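Local coordinates for uncharacterized protein (Bacteroides fragilis, PDB 3EUR) that is of unknown function but has a thioredoxin-like domain, which is consistent with, though no proof of, a role in thiol-disulfide chemistry, at residues F29-P41 / F62-D76. Sequence-based numbering, arbitrary orientation. Where two conformers were deposited one is given.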
loop_
_atom_site.group_PDB
_atom_site.type_symbol
_atom_site.label_atom_id
_atom_site.label_comp_id
_atom_site.label_asym_id
_atom_site.label_seq_id
_atom_site.Cartn_x
_atom_site.Cartn_y
_atom_site.Cartn_z
ATOM N N PHE A 29 1.442 -11.474 -4.212
ATOM C CA PHE A 29 2.559 -10.528 -4.075
ATOM C C PHE A 29 3.555 -11.041 -3.077
ATOM O O PHE A 29 3.233 -11.126 -1.895
ATOM C CB PHE A 29 1.974 -9.195 -3.622
ATOM C CG PHE A 29 2.958 -8.060 -3.553
ATOM C CD1 PHE A 29 3.368 -7.443 -4.725
ATOM C CD2 PHE A 29 3.433 -7.560 -2.355
ATOM C CE1 PHE A 29 4.245 -6.360 -4.684
ATOM C CE2 PHE A 29 4.287 -6.490 -2.310
ATOM C CZ PHE A 29 4.688 -5.873 -3.480
ATOM N N PRO A 30 4.790 -11.379 -3.492
ATOM C CA PRO A 30 5.706 -12.014 -2.535
ATOM C C PRO A 30 6.518 -11.032 -1.718
ATOM O O PRO A 30 7.210 -10.205 -2.299
ATOM C CB PRO A 30 6.619 -12.852 -3.463
ATOM C CG PRO A 30 6.709 -12.012 -4.713
ATOM C CD PRO A 30 5.318 -11.400 -4.873
ATOM N N ALA A 31 6.466 -11.162 -0.414
ATOM C CA ALA A 31 7.282 -10.313 0.460
ATOM C C ALA A 31 7.229 -10.857 1.869
ATOM O O ALA A 31 6.143 -11.234 2.336
ATOM C CB ALA A 31 6.835 -8.863 0.445
ATOM N N GLU A 32 8.346 -10.830 2.597
ATOM C CA GLU A 32 8.293 -11.163 4.023
ATOM C C GLU A 32 7.343 -10.196 4.754
ATOM O O GLU A 32 6.602 -10.616 5.638
ATOM C CB GLU A 32 9.679 -11.151 4.632
ATOM C CG GLU A 32 9.686 -11.601 6.089
ATOM C CD GLU A 32 11.045 -11.534 6.749
ATOM O OE1 GLU A 32 11.802 -10.638 6.403
ATOM O OE2 GLU A 32 11.327 -12.409 7.610
ATOM N N TYR A 33 7.401 -8.930 4.376
ATOM C CA TYR A 33 6.470 -7.906 4.857
ATOM C C TYR A 33 5.944 -7.159 3.662
ATOM O O TYR A 33 6.746 -6.648 2.849
ATOM C CB TYR A 33 7.176 -6.878 5.778
ATOM C CG TYR A 33 7.750 -7.466 7.012
ATOM C CD1 TYR A 33 7.013 -7.531 8.182
ATOM C CD2 TYR A 33 9.041 -7.947 7.041
ATOM C CE1 TYR A 33 7.563 -8.047 9.338
ATOM C CE2 TYR A 33 9.587 -8.468 8.180
ATOM C CZ TYR A 33 8.866 -8.523 9.346
ATOM O OH TYR A 33 9.406 -9.036 10.491
ATOM N N THR A 34 4.621 -6.989 3.565
ATOM C CA THR A 34 4.040 -6.102 2.596
ATOM C C THR A 34 3.546 -4.844 3.316
ATOM O O THR A 34 2.796 -4.955 4.295
ATOM C CB THR A 34 2.862 -6.751 1.825
ATOM O OG1 THR A 34 3.325 -7.846 1.063
ATOM C CG2 THR A 34 2.164 -5.776 0.935
ATOM N N LEU A 35 3.963 -3.679 2.849
ATOM C CA LEU A 35 3.418 -2.428 3.317
ATOM C C LEU A 35 2.416 -1.943 2.275
ATOM O O LEU A 35 2.803 -1.513 1.199
ATOM C CB LEU A 35 4.524 -1.398 3.554
ATOM C CG LEU A 35 4.078 -0.085 4.211
ATOM C CD1 LEU A 35 3.379 -0.325 5.551
ATOM C CD2 LEU A 35 5.335 0.806 4.408
ATOM N N LEU A 36 1.138 -2.164 2.577
ATOM C CA LEU A 36 0.070 -1.788 1.705
ATOM C C LEU A 36 -0.279 -0.315 1.951
ATOM O O LEU A 36 -0.588 0.064 3.068
ATOM C CB LEU A 36 -1.159 -2.684 1.981
ATOM C CG LEU A 36 -2.429 -2.374 1.189
ATOM C CD1 LEU A 36 -2.198 -2.609 -0.297
ATOM C CD2 LEU A 36 -3.567 -3.232 1.664
ATOM N N PHE A 37 -0.156 0.473 0.899
ATOM C CA PHE A 37 -0.282 1.909 0.942
ATOM C C PHE A 37 -1.450 2.338 0.066
ATOM O O PHE A 37 -1.309 2.421 -1.141
ATOM C CB PHE A 37 1.066 2.507 0.537
ATOM C CG PHE A 37 1.099 4.006 0.313
ATOM C CD1 PHE A 37 0.229 4.907 0.931
ATOM C CD2 PHE A 37 2.103 4.540 -0.486
ATOM C CE1 PHE A 37 0.331 6.258 0.686
ATOM C CE2 PHE A 37 2.196 5.891 -0.724
ATOM C CZ PHE A 37 1.320 6.753 -0.122
ATOM N N ILE A 38 -2.608 2.585 0.675
ATOM C CA ILE A 38 -3.821 2.988 -0.060
ATOM C C ILE A 38 -3.781 4.478 -0.205
ATOM O O ILE A 38 -3.682 5.185 0.784
ATOM C CB ILE A 38 -5.094 2.522 0.639
ATOM C CG1 ILE A 38 -5.023 1.051 1.041
ATOM C CG2 ILE A 38 -6.288 2.838 -0.234
ATOM C CD1 ILE A 38 -6.211 0.534 1.867
ATOM N N ASN A 39 -3.818 4.988 -1.429
ATOM C CA ASN A 39 -3.484 6.411 -1.671
ATOM C C ASN A 39 -4.430 6.960 -2.716
ATOM O O ASN A 39 -4.985 6.216 -3.532
ATOM C CB ASN A 39 -2.046 6.501 -2.143
ATOM C CG ASN A 39 -1.827 5.825 -3.443
ATOM O OD1 ASN A 39 -1.447 4.633 -3.521
ATOM N ND2 ASN A 39 -2.122 6.503 -4.477
ATOM N N ASN A 40 -4.611 8.263 -2.691
ATOM C CA ASN A 40 -5.233 8.946 -3.822
ATOM C C ASN A 40 -4.322 10.088 -3.918
ATOM O O ASN A 40 -4.335 10.959 -3.046
ATOM C CB ASN A 40 -6.699 9.391 -3.565
ATOM C CG ASN A 40 -7.275 10.069 -4.765
ATOM O OD1 ASN A 40 -6.564 10.801 -5.456
ATOM N ND2 ASN A 40 -8.553 9.816 -5.053
ATOM N N PRO A 41 -3.453 10.049 -4.903
ATOM C CA PRO A 41 -2.378 11.022 -4.878
ATOM C C PRO A 41 -2.833 12.409 -5.322
ATOM O O PRO A 41 -2.013 13.334 -5.346
ATOM C CB PRO A 41 -1.346 10.457 -5.853
ATOM C CG PRO A 41 -1.864 9.159 -6.360
ATOM C CD PRO A 41 -3.296 9.043 -5.977
ATOM N N PHE A 62 14.749 -1.975 5.721
ATOM C CA PHE A 62 13.980 -3.179 5.391
ATOM C C PHE A 62 13.783 -3.372 3.868
ATOM O O PHE A 62 13.804 -4.520 3.402
ATOM C CB PHE A 62 12.622 -3.142 6.089
ATOM C CG PHE A 62 12.664 -3.710 7.502
ATOM C CD1 PHE A 62 13.221 -2.987 8.554
ATOM C CD2 PHE A 62 12.188 -4.965 7.779
ATOM C CE1 PHE A 62 13.267 -3.507 9.812
ATOM C CE2 PHE A 62 12.213 -5.477 9.028
ATOM C CZ PHE A 62 12.793 -4.747 10.076
ATOM N N THR A 63 13.580 -2.280 3.141
ATOM C CA THR A 63 13.458 -2.412 1.701
ATOM C C THR A 63 14.815 -2.834 1.074
ATOM O O THR A 63 14.855 -3.675 0.178
ATOM C CB THR A 63 12.875 -1.197 1.035
ATOM O OG1 THR A 63 13.698 -0.080 1.246
ATOM C CG2 THR A 63 11.485 -0.894 1.478
ATOM N N ALA A 64 15.892 -2.228 1.544
ATOM C CA ALA A 64 17.220 -2.546 0.995
ATOM C C ALA A 64 17.615 -3.987 1.258
ATOM O O ALA A 64 18.283 -4.606 0.411
ATOM C CB ALA A 64 18.269 -1.593 1.552
ATOM N N ALA A 65 17.183 -4.537 2.385
ATOM C CA ALA A 65 17.446 -5.925 2.733
ATOM C C ALA A 65 16.460 -6.894 2.056
ATOM O O ALA A 65 16.554 -8.079 2.297
ATOM C CB ALA A 65 17.388 -6.127 4.264
ATOM N N LYS A 66 15.538 -6.375 1.277
ATOM C CA LYS A 66 14.605 -7.167 0.465
ATOM C C LYS A 66 13.565 -7.875 1.290
ATOM O O LYS A 66 12.851 -8.748 0.786
ATOM C CB LYS A 66 15.299 -8.104 -0.528
ATOM C CG LYS A 66 16.450 -7.465 -1.307
ATOM C CD LYS A 66 16.068 -6.315 -2.194
ATOM C CE LYS A 66 17.268 -5.768 -3.045
ATOM N NZ LYS A 66 16.833 -4.651 -3.904
ATOM N N LYS A 67 13.363 -7.438 2.530
ATOM C CA LYS A 67 12.418 -8.041 3.495
ATOM C C LYS A 67 11.037 -7.390 3.265
ATOM O O LYS A 67 9.996 -8.049 3.451
ATOM C CB LYS A 67 12.864 -7.771 4.890
ATOM C CG LYS A 67 14.117 -8.485 5.265
ATOM C CD LYS A 67 14.665 -8.035 6.599
ATOM C CE LYS A 67 13.863 -8.344 7.800
ATOM N NZ LYS A 67 13.757 -9.795 8.079
ATOM N N LEU A 68 10.966 -6.091 2.995
ATOM C CA LEU A 68 9.721 -5.340 2.887
ATOM C C LEU A 68 9.563 -4.799 1.506
ATOM O O LEU A 68 10.501 -4.259 0.931
ATOM C CB LEU A 68 9.719 -4.184 3.914
ATOM C CG LEU A 68 8.426 -3.344 4.021
ATOM C CD1 LEU A 68 8.223 -2.939 5.505
ATOM C CD2 LEU A 68 8.394 -2.217 3.103
ATOM N N LYS A 69 8.351 -4.916 0.968
ATOM C CA LYS A 69 7.982 -4.330 -0.288
ATOM C C LYS A 69 6.731 -3.470 -0.079
ATOM O O LYS A 69 5.812 -3.867 0.614
ATOM C CB LYS A 69 7.750 -5.363 -1.393
ATOM C CG LYS A 69 9.053 -6.107 -1.752
ATOM C CD LYS A 69 8.916 -7.076 -2.843
ATOM C CE LYS A 69 8.718 -6.376 -4.213
ATOM N NZ LYS A 69 9.862 -5.556 -4.713
ATOM N N VAL A 70 6.728 -2.330 -0.709
ATOM C CA VAL A 70 5.615 -1.395 -0.707
ATOM C C VAL A 70 4.710 -1.724 -1.907
ATOM O O VAL A 70 5.182 -1.785 -3.063
ATOM C CB VAL A 70 6.080 0.056 -0.784
ATOM C CG1 VAL A 70 4.882 1.016 -0.861
ATOM C CG2 VAL A 70 6.978 0.431 0.412
ATOM N N LEU A 71 3.419 -1.926 -1.628
ATOM C CA LEU A 71 2.378 -2.088 -2.637
ATOM C C LEU A 71 1.445 -0.912 -2.474
ATOM O O LEU A 71 0.703 -0.819 -1.501
ATOM C CB LEU A 71 1.656 -3.421 -2.427
ATOM C CG LEU A 71 0.551 -3.709 -3.449
ATOM C CD1 LEU A 71 1.058 -3.716 -4.856
ATOM C CD2 LEU A 71 -0.102 -5.031 -3.080
ATOM N N SER A 72 1.538 0.039 -3.398
ATOM C CA SER A 72 0.647 1.176 -3.422
ATOM C C SER A 72 -0.579 0.861 -4.255
ATOM O O SER A 72 -0.470 0.314 -5.372
ATOM C CB SER A 72 1.333 2.389 -3.995
ATOM O OG SER A 72 0.431 3.335 -4.574
ATOM N N ILE A 73 -1.752 1.195 -3.755
ATOM C CA ILE A 73 -3.003 0.914 -4.448
ATOM C C ILE A 73 -3.891 2.136 -4.465
ATOM O O ILE A 73 -4.210 2.704 -3.403
ATOM C CB ILE A 73 -3.744 -0.305 -3.849
ATOM C CG1 ILE A 73 -5.009 -0.651 -4.641
ATOM C CG2 ILE A 73 -4.126 -0.183 -2.404
ATOM C CD1 ILE A 73 -4.751 -1.067 -6.120
ATOM N N TYR A 74 -4.309 2.508 -5.661
ATOM C CA TYR A 74 -5.254 3.579 -5.884
ATOM C C TYR A 74 -6.627 3.009 -6.102
ATOM O O TYR A 74 -6.838 2.250 -7.057
ATOM C CB TYR A 74 -4.810 4.356 -7.116
ATOM C CG TYR A 74 -5.772 5.446 -7.538
ATOM C CD1 TYR A 74 -5.993 6.535 -6.764
ATOM C CD2 TYR A 74 -6.369 5.435 -8.760
ATOM C CE1 TYR A 74 -6.866 7.528 -7.157
ATOM C CE2 TYR A 74 -7.273 6.431 -9.150
ATOM C CZ TYR A 74 -7.487 7.479 -8.356
ATOM O OH TYR A 74 -8.359 8.478 -8.740
ATOM N N PRO A 75 -7.613 3.350 -5.229
ATOM C CA PRO A 75 -8.920 2.673 -5.296
ATOM C C PRO A 75 -10.017 3.480 -5.976
ATOM O O PRO A 75 -11.162 3.048 -6.002
ATOM C CB PRO A 75 -9.272 2.517 -3.836
ATOM C CG PRO A 75 -8.739 3.778 -3.226
ATOM C CD PRO A 75 -7.437 4.020 -3.913
ATOM N N ASP A 76 -9.695 4.659 -6.430
ATOM C CA ASP A 76 -10.700 5.604 -6.984
ATOM C C ASP A 76 -10.673 5.673 -8.520
ATOM O O ASP A 76 -10.056 4.845 -9.172
ATOM C CB ASP A 76 -10.514 6.976 -6.365
ATOM C CG ASP A 76 -10.788 6.996 -4.864
ATOM O OD1 ASP A 76 -11.668 6.242 -4.421
ATOM O OD2 ASP A 76 -10.060 7.735 -4.156
HETATM O O HOH W 1 10.787 -10.652 1.190
HETATM O O HOH W 2 12.144 -9.545 10.502
#
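Tyr33 to Ile38 pair in parallel with Leu68 to Ile73 as central neighbours in the mixed sheet of this thioredoxin-like fold, joined by a crossover through helices 44-55 and 57-64. Seven backbone hydrogen bonds run from Tyr33 N to Lys67 O through to Asn39 N to Ile73 O, the strand axes turned 22° apart.

Apolar packing covers both faces of the sheet. Beside Thr34, Leu71 CB lies over one face of the Phe29 ring, 4.3 Å from its centroid, a CH-pi contact; farther along, Leu36 CD1 reaches Ile73 CG2 at 3.7 Å, and Ile38 CG1 lies alongside the same methyl. Across the sheet, on the face that carries Tyr33, Leu35 and Leu68, Leu35 CB meets Leu68 CD2 beneath helices 44-55 and 133-141, while Phe62 turns its edge to the face of Tyr33 in an offset edge-to-face pair, planes at 84°.

Polar contacts close the two ends. Lys67, bent at chi3 and chi4, curls round Glu32 OE1 and brings NZ to 2.7 Å in a salt bridge on the syn side; a water links this NZ to Tyr33 OH. Past the strands, Asp76, whose OD1 is salt-bridged to Lys104, offers the anti lone pair of OD2 to Asn40 ND2 at 2.7 Å.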